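S.cerevisiae chromosome XVI reading frame ORF YPL253c (Saccharomyces cerevisiae, PDB 2O0A) recruits the minus-end-directed motor Kar3 to microtubules and, as a Kar3-Vik1 heterodimer, cross-links antiparallel ones, this C-terminal domain having a kinesin motor fold without a nucleotide-binding site. Local coordinates at residues M26-Y31 / E284-Q289; H57-N62 / L279-E284; I97-T102 / F266-N271. All coordinates share one frame; numbering follows the deposited sequence.

Overall arrangement
Contact 3 is central in the motor fold; contacts 1 and 2 lie progressively outward, grouped round helix 276-289. Contact 3 is the buried core, two parallel neighbours of the main sheet joined by backbone hydrogen bonds, with Asn269 and Asn271 adding side-chain bonds toward the strand ends. Contacts 1 and 2 are partly buried and overlap at Glu284, whose side chain works in contact 2 alone. Contact 1 lays the later turns of the helix on strand 27-32 almost entirely by apolar touching; contact 2 joins the helix to a small separate sheet through an aromatic face, a His-carboxylate bond and three bridging waters. Backbone bonds from Tyr29 to Phe266 and Leu268 tie contact 1 to contact 3.

Contact 1 (M26-Y31 / E284-Q289); sequences MRCYAY and EEVQTQ
Cys28 sends SG anti to its backbone N (chi1 -172°), Met26 does the same with CG (chi1 175°), and Gln287 sets CG anti to its carbonyl carbon (chi1 -62°) with an extended chain beyond. These torsions bring the three side chains together where strand 27-32 of the central sheet packs against helix 276-289, the last helix of this kinesin motor fold. The backbones come closest at Met26 and Gln287, whose CA atoms are 5.6 Å apart.

Cys28 is the pivot. Its CB sits against the middle of the Gln287 chain, 3.4 Å from Gln287 CG and equally close to CD, so the aliphatic part of the glutamine lies over the strand while SG follows along the amide, 3.7 Å from Gln287 NE2. The amide itself is held elsewhere: NE2 donates to Lys60 O and to Ser283 O, which holds its rotation while the aliphatic part of the chain packs on Cys28.

Val286 supplies the second touching surface. With CG1 anti to the backbone N, that methyl reaches Met26 CG at 3.8 Å and Cys28 CB at 4.1 Å, and the Met26 and Val286 side chains cross at about a right angle. Met26 starts toward the helix, but bends at chi2 and chi3 carry its sulfur and CE away from it, and the residue also packs on Phe266 and Leu290. Val286 also touches Phe237 and Phe242 of helix 231-243 and Phe266 of the sheet, so it packs between sheet and helix. No hydrogen bond spans the two segments. Near the end of segment 284-289, Thr288 OG1 turns back to donate to Glu284 O at 2.7 Å, approaching from above the carbonyl plane.

Contact 2 (H57-N62 / L279-E284); sequences HVYKFN and LLTISE
Strand 58-60, an outer strand of the small antiparallel sheet beside the motor-fold core, crosses helix 279-284 at 59° with the two axes 8.4 Å apart. Tyr59 is the centre of the joint. Its ring lies flat over Leu280, whose CB stands 3.5 Å from the ring centroid of Tyr59 almost on the normal, a CH-pi contact; Leu280 CD1 lies by Tyr59 CD2 and CE2, and only Leu280 CD2 reaches back to CB and CG. The opposite face of Tyr59 meets His57 CD2 near the rim, so the phenol is sandwiched between leucine and histidine.

That histidine holds the helix as well: His57 NE2 donates to Glu284 OE1 at 3.1 Å, on the syn lone pair and near the imidazole plane, but bent (144°). The nearby carboxylate would be expected to favour the protonated imidazole.

Just past the strand, Phe61 brings CZ to 3.4 Å from Ser283 OG and its edge against Leu280 CD2. Ser283 OG donates to Leu280 O at 2.6 Å, in the carbonyl plane. Three waters bridge polar atoms: one donates to Val58 O and, weakly, to Glu284 OE1, one joins Tyr59 OH to Thr281 OG1, and another donates to Lys60 O and, at 2.7 Å, to Ser283 OG.

Contact 3 (I97-T102 / F266-N271); sequences ISLSTT and FLLNLN. With EDO (1,2-ethanediol), chain B.
Three nearly straight backbone bonds join the parallel strands 94-99 and 265-270 in the central sheet of the kinesin-like motor fold: Leu267 N to Ile97 O, Leu99 N to Leu267 O and Asn269 N to Leu99 O, each 2.8 Å. The second is straightest at 175° and runs almost along its C=O axis. Leu99 O is gripped twice, because Asn269 ND2 also donates to it at 3.1 Å, from above the carbonyl plane and within the amide's own plane. The same ND2 makes a weak bond to Ser98 OG, and together these hold the amide against the neighbouring strand. Its other end, Asn269 OD1, accepts from O1 of a 1,2-ethanediol, probably from the crystallisation liquor, at 3.0 Å.

Beyond the paired residues, segment 97-102 continues into the loop before helix 105-116, which by topology corresponds to the P-loop position of nucleotide-binding kinesins, although this domain has no nucleotide site; segment 266-271 leaves toward helix 276-289. Here Asn271 and Thr102 meet tip to tip, ND2 of Asn271 donating to OG1 of Thr102 at 2.9 Å and 166°. One water links Thr101 N with Asn269 O and Asn271 OD1; a second donates to Thr101 OG1, which is also bonded to Asp272.

On one face Ser98 and Leu267 turn toward Leu107 of helix 105-116. On the other Leu268 meets Ser283 and Phe266 meets Val286 of helix 276-289. There Ile97 runs alongside Phe266 in an off-centre CH-pi contact, CD1 3.8 Å from Phe266 CZ, while Leu99 CD1 stands at the ring's edge, 4.5 Å from Phe266 CD1.

Contact 1 (M26-Y31 / E284-Q289)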
loop_
_atom_site.group_PDB
_atom_site.type_symbol
_atom_site.label_atom_id
_atom_site.label_comp_id
_atom_site.label_asym_id
_atom_site.label_seq_id
_atom_site.Cartn_x
_atom_site.Cartn_y
_atom_site.Cartn_z
ATOM N N MET A 26 -4.609 12.636 4.730
ATOM C CA MET A 26 -4.583 11.410 3.933
ATOM C C MET A 26 -3.124 11.021 3.692
ATOM O O MET A 26 -2.354 11.791 3.102
ATOM C CB MET A 26 -5.325 11.600 2.604
ATOM C CG MET A 26 -5.238 10.403 1.675
ATOM S SD MET A 26 -5.930 8.913 2.424
ATOM C CE MET A 26 -7.666 9.305 2.395
ATOM N N ARG A 27 -2.746 9.828 4.157
ATOM C CA ARG A 27 -1.358 9.378 4.084
ATOM C C ARG A 27 -0.924 9.143 2.646
ATOM O O ARG A 27 -1.582 8.420 1.891
ATOM C CB ARG A 27 -1.181 8.087 4.889
ATOM C CG ARG A 27 -1.129 8.297 6.371
ATOM C CD ARG A 27 -1.227 6.973 7.118
ATOM N NE ARG A 27 -1.163 7.204 8.558
ATOM C CZ ARG A 27 -2.201 7.564 9.306
ATOM N NH1 ARG A 27 -3.396 7.762 8.759
ATOM N NH2 ARG A 27 -2.044 7.742 10.607
ATOM N N CYS A 28 0.188 9.780 2.274
ATOM C CA CYS A 28 0.773 9.639 0.938
ATOM C C CYS A 28 2.287 9.749 1.057
ATOM O O CYS A 28 2.836 10.781 1.463
ATOM C CB CYS A 28 0.200 10.678 -0.016
ATOM S SG CYS A 28 0.694 10.451 -1.731
ATOM N N TYR A 29 2.957 8.642 0.755
ATOM C CA TYR A 29 4.390 8.523 0.917
ATOM C C TYR A 29 5.032 8.265 -0.420
ATOM O O TYR A 29 4.462 7.549 -1.227
ATOM C CB TYR A 29 4.681 7.340 1.839
ATOM C CG TYR A 29 4.344 7.630 3.288
ATOM C CD1 TYR A 29 5.362 7.868 4.196
ATOM C CD2 TYR A 29 3.010 7.661 3.747
ATOM C CE1 TYR A 29 5.081 8.133 5.536
ATOM C CE2 TYR A 29 2.722 7.927 5.087
ATOM C CZ TYR A 29 3.758 8.160 5.960
ATOM O OH TYR A 29 3.492 8.421 7.290
ATOM N N ALA A 30 6.206 8.853 -0.656
ATOM C CA ALA A 30 6.963 8.578 -1.878
ATOM C C ALA A 30 8.138 7.684 -1.539
ATOM O O ALA A 30 8.903 7.983 -0.618
ATOM C CB ALA A 30 7.460 9.889 -2.501
ATOM N N TYR A 31 8.282 6.584 -2.267
ATOM C CA TYR A 31 9.375 5.651 -2.065
ATOM C C TYR A 31 10.175 5.713 -3.361
ATOM O O TYR A 31 9.712 5.254 -4.403
ATOM C CB TYR A 31 8.774 4.267 -1.812
ATOM C CG TYR A 31 9.686 3.187 -1.281
ATOM C CD1 TYR A 31 10.945 3.472 -0.734
ATOM C CD2 TYR A 31 9.256 1.864 -1.266
ATOM C CE1 TYR A 31 11.756 2.452 -0.236
ATOM C CE2 TYR A 31 10.042 0.853 -0.766
ATOM C CZ TYR A 31 11.289 1.146 -0.244
ATOM O OH TYR A 31 12.049 0.097 0.225
ATOM N N GLU A 284 -0.637 14.877 -5.550
ATOM C CA GLU A 284 -1.331 16.089 -5.087
ATOM C C GLU A 284 -2.854 15.915 -4.953
ATOM O O GLU A 284 -3.458 16.417 -4.003
ATOM C CB GLU A 284 -0.991 17.306 -5.962
ATOM C CG GLU A 284 -1.285 18.634 -5.268
ATOM C CD GLU A 284 -0.906 19.854 -6.091
ATOM O OE1 GLU A 284 0.152 19.833 -6.756
ATOM O OE2 GLU A 284 -1.664 20.845 -6.056
ATOM N N GLU A 285 -3.464 15.195 -5.885
ATOM C CA GLU A 285 -4.890 14.895 -5.828
ATOM C C GLU A 285 -5.249 14.003 -4.637
ATOM O O GLU A 285 -6.271 14.201 -3.985
ATOM C CB GLU A 285 -5.331 14.204 -7.106
ATOM C CG GLU A 285 -5.185 15.027 -8.371
ATOM C CD GLU A 285 -5.665 14.244 -9.551
ATOM O OE1 GLU A 285 -4.953 13.295 -9.954
ATOM O OE2 GLU A 285 -6.769 14.547 -10.058
ATOM N N VAL A 286 -4.401 13.013 -4.367
ATOM C CA VAL A 286 -4.609 12.136 -3.222
ATOM C C VAL A 286 -4.705 12.936 -1.923
ATOM O O VAL A 286 -5.592 12.687 -1.099
ATOM C CB VAL A 286 -3.481 11.071 -3.118
ATOM C CG1 VAL A 286 -3.461 10.399 -1.726
ATOM C CG2 VAL A 286 -3.626 10.042 -4.222
ATOM N N GLN A 287 -3.807 13.905 -1.768
ATOM C CA GLN A 287 -3.654 14.638 -0.513
ATOM C C GLN A 287 -4.523 15.893 -0.399
ATOM O O GLN A 287 -4.529 16.541 0.657
ATOM C CB GLN A 287 -2.175 14.989 -0.291
ATOM C CG GLN A 287 -1.281 13.755 -0.179
ATOM C CD GLN A 287 0.192 14.099 -0.087
ATOM O OE1 GLN A 287 0.730 14.302 1.006
ATOM N NE2 GLN A 287 0.864 14.139 -1.234
ATOM N N THR A 288 -5.251 16.233 -1.466
ATOM C CA THR A 288 -6.119 17.424 -1.448
ATOM C C THR A 288 -7.604 17.148 -1.717
ATOM O O THR A 288 -8.474 17.905 -1.268
ATOM C CB THR A 288 -5.609 18.563 -2.404
ATOM O OG1 THR A 288 -5.579 18.102 -3.761
ATOM C CG2 THR A 288 -4.225 19.052 -1.997
ATOM N N GLN A 289 -7.894 16.067 -2.428
ATOM C CA GLN A 289 -9.259 15.791 -2.874
ATOM C C GLN A 289 -9.939 14.654 -2.107
ATOM O O GLN A 289 -11.098 14.326 -2.374
ATOM C CB GLN A 289 -9.279 15.523 -4.379
ATOM C CG GLN A 289 -8.781 16.686 -5.228
ATOM C CD GLN A 289 -9.212 16.579 -6.684
ATOM O OE1 GLN A 289 -10.363 16.251 -6.983
ATOM N NE2 GLN A 289 -8.291 16.869 -7.596
#

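Contact 2 (H57-N62 / L279-E284)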
loop_
_atom_site.group_PDB
_atom_site.type_symbol
_atom_site.label_atom_id
_atom_site.label_comp_id
_atom_site.label_asym_id
_atom_site.label_seq_id
_atom_site.Cartn_x
_atom_site.Cartn_y
_atom_site.Cartn_z
ATOM N N HIS A 57 7.789 23.368 -9.481
ATOM C CA HIS A 57 6.607 22.864 -8.768
ATOM C C HIS A 57 6.994 22.019 -7.555
ATOM O O HIS A 57 7.822 21.116 -7.665
ATOM C CB HIS A 57 5.695 22.046 -9.686
ATOM C CG HIS A 57 4.318 21.845 -9.134
ATOM N ND1 HIS A 57 3.183 22.220 -9.817
ATOM C CD2 HIS A 57 3.893 21.315 -7.961
ATOM C CE1 HIS A 57 2.118 21.929 -9.090
ATOM N NE2 HIS A 57 2.522 21.379 -7.960
ATOM N N VAL A 58 6.367 22.319 -6.419
ATOM C CA VAL A 58 6.609 21.627 -5.147
ATOM C C VAL A 58 5.573 20.530 -4.875
ATOM O O VAL A 58 4.358 20.796 -4.842
ATOM C CB VAL A 58 6.634 22.637 -3.955
ATOM C CG1 VAL A 58 6.857 21.933 -2.647
ATOM C CG2 VAL A 58 7.722 23.694 -4.175
ATOM N N TYR A 59 6.070 19.303 -4.683
ATOM C CA TYR A 59 5.236 18.156 -4.325
ATOM C C TYR A 59 5.632 17.642 -2.948
ATOM O O TYR A 59 6.747 17.188 -2.752
ATOM C CB TYR A 59 5.368 17.040 -5.365
ATOM C CG TYR A 59 4.918 17.449 -6.746
ATOM C CD1 TYR A 59 3.580 17.398 -7.096
ATOM C CD2 TYR A 59 5.845 17.899 -7.699
ATOM C CE1 TYR A 59 3.161 17.770 -8.367
ATOM C CE2 TYR A 59 5.434 18.278 -8.970
ATOM C CZ TYR A 59 4.090 18.217 -9.285
ATOM O OH TYR A 59 3.663 18.580 -10.535
ATOM N N LYS A 60 4.700 17.737 -2.009
ATOM C CA LYS A 60 4.939 17.295 -0.636
ATOM C C LYS A 60 4.329 15.918 -0.377
ATOM O O LYS A 60 3.356 15.517 -1.033
ATOM C CB LYS A 60 4.388 18.314 0.363
ATOM C CG LYS A 60 5.029 19.685 0.228
ATOM C CD LYS A 60 4.724 20.555 1.424
ATOM C CE LYS A 60 4.516 21.995 0.996
ATOM N NZ LYS A 60 3.792 22.776 2.037
ATOM N N PHE A 61 4.919 15.221 0.592
ATOM C CA PHE A 61 4.485 13.889 0.996
ATOM C C PHE A 61 4.633 13.815 2.502
ATOM O O PHE A 61 5.385 14.593 3.102
ATOM C CB PHE A 61 5.389 12.838 0.367
ATOM C CG PHE A 61 5.262 12.746 -1.132
ATOM C CD1 PHE A 61 4.405 11.821 -1.706
ATOM C CD2 PHE A 61 5.999 13.590 -1.956
ATOM C CE1 PHE A 61 4.272 11.740 -3.080
ATOM C CE2 PHE A 61 5.874 13.520 -3.343
ATOM C CZ PHE A 61 5.012 12.587 -3.904
ATOM N N ASN A 62 3.947 12.867 3.135
ATOM C CA ASN A 62 4.178 12.691 4.560
ATOM C C ASN A 62 5.652 12.387 4.833
ATOM O O ASN A 62 6.238 12.881 5.810
ATOM C CB ASN A 62 3.236 11.629 5.134
ATOM C CG ASN A 62 1.779 12.036 5.006
ATOM O OD1 ASN A 62 1.039 11.450 4.243
ATOM N ND2 ASN A 62 1.385 13.094 5.709
ATOM N N LEU A 279 2.741 10.781 -11.783
ATOM C CA LEU A 279 2.636 10.275 -10.412
ATOM C C LEU A 279 2.731 11.406 -9.379
ATOM O O LEU A 279 2.017 11.396 -8.373
ATOM C CB LEU A 279 3.639 9.133 -10.140
ATOM C CG LEU A 279 3.166 7.696 -10.479
ATOM C CD1 LEU A 279 2.754 7.503 -11.940
ATOM C CD2 LEU A 279 4.179 6.616 -10.063
ATOM N N LEU A 280 3.573 12.408 -9.635
ATOM C CA LEU A 280 3.592 13.584 -8.757
ATOM C C LEU A 280 2.246 14.306 -8.787
ATOM O O LEU A 280 1.708 14.660 -7.753
ATOM C CB LEU A 280 4.742 14.531 -9.124
ATOM C CG LEU A 280 6.152 13.989 -8.880
ATOM C CD1 LEU A 280 7.161 14.900 -9.554
ATOM C CD2 LEU A 280 6.438 13.859 -7.375
ATOM N N THR A 281 1.676 14.500 -9.977
ATOM C CA THR A 281 0.353 15.119 -10.066
ATOM C C THR A 281 -0.713 14.357 -9.265
ATOM O O THR A 281 -1.513 14.948 -8.542
ATOM C CB THR A 281 -0.070 15.295 -11.536
ATOM O OG1 THR A 281 0.846 16.197 -12.160
ATOM C CG2 THR A 281 -1.503 15.853 -11.639
ATOM N N ILE A 282 -0.697 13.038 -9.378
ATOM C CA ILE A 282 -1.654 12.198 -8.663
ATOM C C ILE A 282 -1.464 12.322 -7.160
ATOM O O ILE A 282 -2.443 12.399 -6.419
ATOM C CB ILE A 282 -1.579 10.745 -9.155
ATOM C CG1 ILE A 282 -2.029 10.711 -10.621
ATOM C CG2 ILE A 282 -2.462 9.825 -8.293
ATOM C CD1 ILE A 282 -1.854 9.401 -11.320
ATOM N N SER A 283 -0.206 12.401 -6.734
ATOM C CA SER A 283 0.106 12.561 -5.315
ATOM C C SER A 283 -0.556 13.816 -4.747
ATOM O O SER A 283 -1.003 13.824 -3.597
ATOM C CB SER A 283 1.623 12.549 -5.075
ATOM O OG SER A 283 2.231 13.792 -5.402
ATOM N N GLU A 284 -0.637 14.877 -5.550
ATOM C CA GLU A 284 -1.331 16.089 -5.087
ATOM C C GLU A 284 -2.854 15.915 -4.953
ATOM O O GLU A 284 -3.458 16.417 -4.003
ATOM C CB GLU A 284 -0.991 17.306 -5.962
ATOM C CG GLU A 284 -1.285 18.634 -5.268
ATOM C CD GLU A 284 -0.906 19.854 -6.091
ATOM O OE1 GLU A 284 0.152 19.833 -6.756
ATOM O OE2 GLU A 284 -1.664 20.845 -6.056
HETATM O O HOH W 1 1.869 19.970 -4.750
HETATM O O HOH W 2 0.918 18.590 -11.141
HETATM O O HOH W 3 2.288 15.812 -3.596
#

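Contact 3 (I97-T102 / F266-N271)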
loop_
_atom_site.group_PDB
_atom_site.type_symbol
_atom_site.label_atom_id
_atom_site.label_comp_id
_atom_site.label_asym_id
_atom_site.label_seq_id
_atom_site.Cartn_x
_atom_site.Cartn_y
_atom_site.Cartn_z
ATOM N N ILE A 97 -2.246 1.170 -0.416
ATOM C CA ILE A 97 -2.506 1.304 -1.850
ATOM C C ILE A 97 -1.197 1.718 -2.512
ATOM O O ILE A 97 -0.733 2.842 -2.311
ATOM C CB ILE A 97 -3.639 2.320 -2.120
ATOM C CG1 ILE A 97 -4.935 1.788 -1.507
ATOM C CG2 ILE A 97 -3.803 2.556 -3.655
ATOM C CD1 ILE A 97 -6.058 2.813 -1.387
ATOM N N SER A 98 -0.602 0.780 -3.260
ATOM C CA SER A 98 0.731 0.953 -3.813
ATOM C C SER A 98 0.660 1.201 -5.323
ATOM O O SER A 98 0.102 0.380 -6.052
ATOM C CB SER A 98 1.598 -0.269 -3.495
ATOM O OG SER A 98 2.914 -0.098 -4.018
ATOM N N LEU A 99 1.208 2.341 -5.752
ATOM C CA LEU A 99 1.285 2.712 -7.171
ATOM C C LEU A 99 2.708 2.529 -7.657
ATOM O O LEU A 99 3.666 3.034 -7.047
ATOM C CB LEU A 99 0.876 4.183 -7.343
ATOM C CG LEU A 99 -0.619 4.521 -7.337
ATOM C CD1 LEU A 99 -1.302 4.152 -6.045
ATOM C CD2 LEU A 99 -0.840 5.998 -7.639
ATOM N N SER A 100 2.842 1.807 -8.759
ATOM C CA SER A 100 4.150 1.476 -9.336
ATOM C C SER A 100 4.000 1.525 -10.837
ATOM O O SER A 100 2.901 1.352 -11.343
ATOM C CB SER A 100 4.562 0.073 -8.936
ATOM O OG SER A 100 4.871 -0.012 -7.535
ATOM N N THR A 101 5.096 1.755 -11.557
ATOM C CA THR A 101 5.024 1.705 -13.026
ATOM C C THR A 101 5.870 0.568 -13.609
ATOM O O THR A 101 5.967 0.410 -14.841
ATOM C CB THR A 101 5.422 3.056 -13.681
ATOM O OG1 THR A 101 6.737 3.419 -13.243
ATOM C CG2 THR A 101 4.422 4.156 -13.319
ATOM N N THR A 102 6.488 -0.209 -12.724
ATOM C CA THR A 102 7.274 -1.381 -13.091
ATOM C C THR A 102 6.879 -2.535 -12.174
ATOM O O THR A 102 6.284 -2.301 -11.116
ATOM C CB THR A 102 8.782 -1.119 -12.951
ATOM O OG1 THR A 102 9.090 -0.714 -11.606
ATOM C CG2 THR A 102 9.239 -0.043 -13.924
ATOM N N PHE A 266 -1.354 5.658 1.043
ATOM C CA PHE A 266 -0.922 5.612 -0.359
ATOM C C PHE A 266 0.591 5.600 -0.424
ATOM O O PHE A 266 1.258 6.394 0.236
ATOM C CB PHE A 266 -1.479 6.813 -1.134
ATOM C CG PHE A 266 -2.951 6.713 -1.425
ATOM C CD1 PHE A 266 -3.396 6.204 -2.646
ATOM C CD2 PHE A 266 -3.901 7.098 -0.467
ATOM C CE1 PHE A 266 -4.777 6.113 -2.916
ATOM C CE2 PHE A 266 -5.281 6.999 -0.742
ATOM C CZ PHE A 266 -5.707 6.512 -1.958
ATOM N N LEU A 267 1.120 4.700 -1.247
ATOM C CA LEU A 267 2.545 4.548 -1.441
ATOM C C LEU A 267 2.844 4.736 -2.930
ATOM O O LEU A 267 2.337 3.986 -3.765
ATOM C CB LEU A 267 3.006 3.157 -0.971
ATOM C CG LEU A 267 4.510 2.917 -1.097
ATOM C CD1 LEU A 267 5.326 3.885 -0.228
ATOM C CD2 LEU A 267 4.870 1.449 -0.763
ATOM N N LEU A 268 3.626 5.762 -3.252
ATOM C CA LEU A 268 3.963 6.034 -4.649
ATOM C C LEU A 268 5.402 5.638 -4.891
ATOM O O LEU A 268 6.317 6.213 -4.318
ATOM C CB LEU A 268 3.694 7.500 -5.013
ATOM C CG LEU A 268 2.214 7.722 -5.386
ATOM C CD1 LEU A 268 1.267 7.514 -4.204
ATOM C CD2 LEU A 268 2.010 9.106 -5.944
ATOM N N ASN A 269 5.588 4.618 -5.718
ATOM C CA ASN A 269 6.924 4.091 -5.989
ATOM C C ASN A 269 7.480 4.760 -7.229
ATOM O O ASN A 269 7.017 4.493 -8.342
ATOM C CB ASN A 269 6.886 2.567 -6.153
ATOM C CG ASN A 269 6.437 1.868 -4.889
ATOM O OD1 ASN A 269 7.222 1.686 -3.947
ATOM N ND2 ASN A 269 5.161 1.464 -4.854
ATOM N N LEU A 270 8.474 5.620 -7.028
ATOM C CA LEU A 270 8.993 6.460 -8.106
ATOM C C LEU A 270 10.368 5.962 -8.512
ATOM O O LEU A 270 11.345 6.136 -7.791
ATOM C CB LEU A 270 9.036 7.933 -7.675
ATOM C CG LEU A 270 7.798 8.590 -7.047
ATOM C CD1 LEU A 270 8.093 10.051 -6.761
ATOM C CD2 LEU A 270 6.534 8.451 -7.921
ATOM N N ASN A 271 10.435 5.320 -9.670
ATOM C CA ASN A 271 11.681 4.724 -10.127
ATOM C C ASN A 271 11.789 4.792 -11.636
ATOM O O ASN A 271 12.549 4.047 -12.244
ATOM C CB ASN A 271 11.752 3.266 -9.663
ATOM C CG ASN A 271 10.797 2.366 -10.425
ATOM O OD1 ASN A 271 9.788 2.828 -10.974
ATOM N ND2 ASN A 271 11.119 1.077 -10.483
HETATM C C1 EDO B . 10.601 1.987 -4.642
HETATM O O1 EDO B . 9.981 0.707 -4.533
HETATM C C2 EDO B . 10.862 2.284 -6.123
HETATM O O2 EDO B . 10.928 1.038 -6.843
HETATM O O HOH W 4 7.473 2.027 -9.999
HETATM O O HOH W 5 7.274 5.043 -10.974
#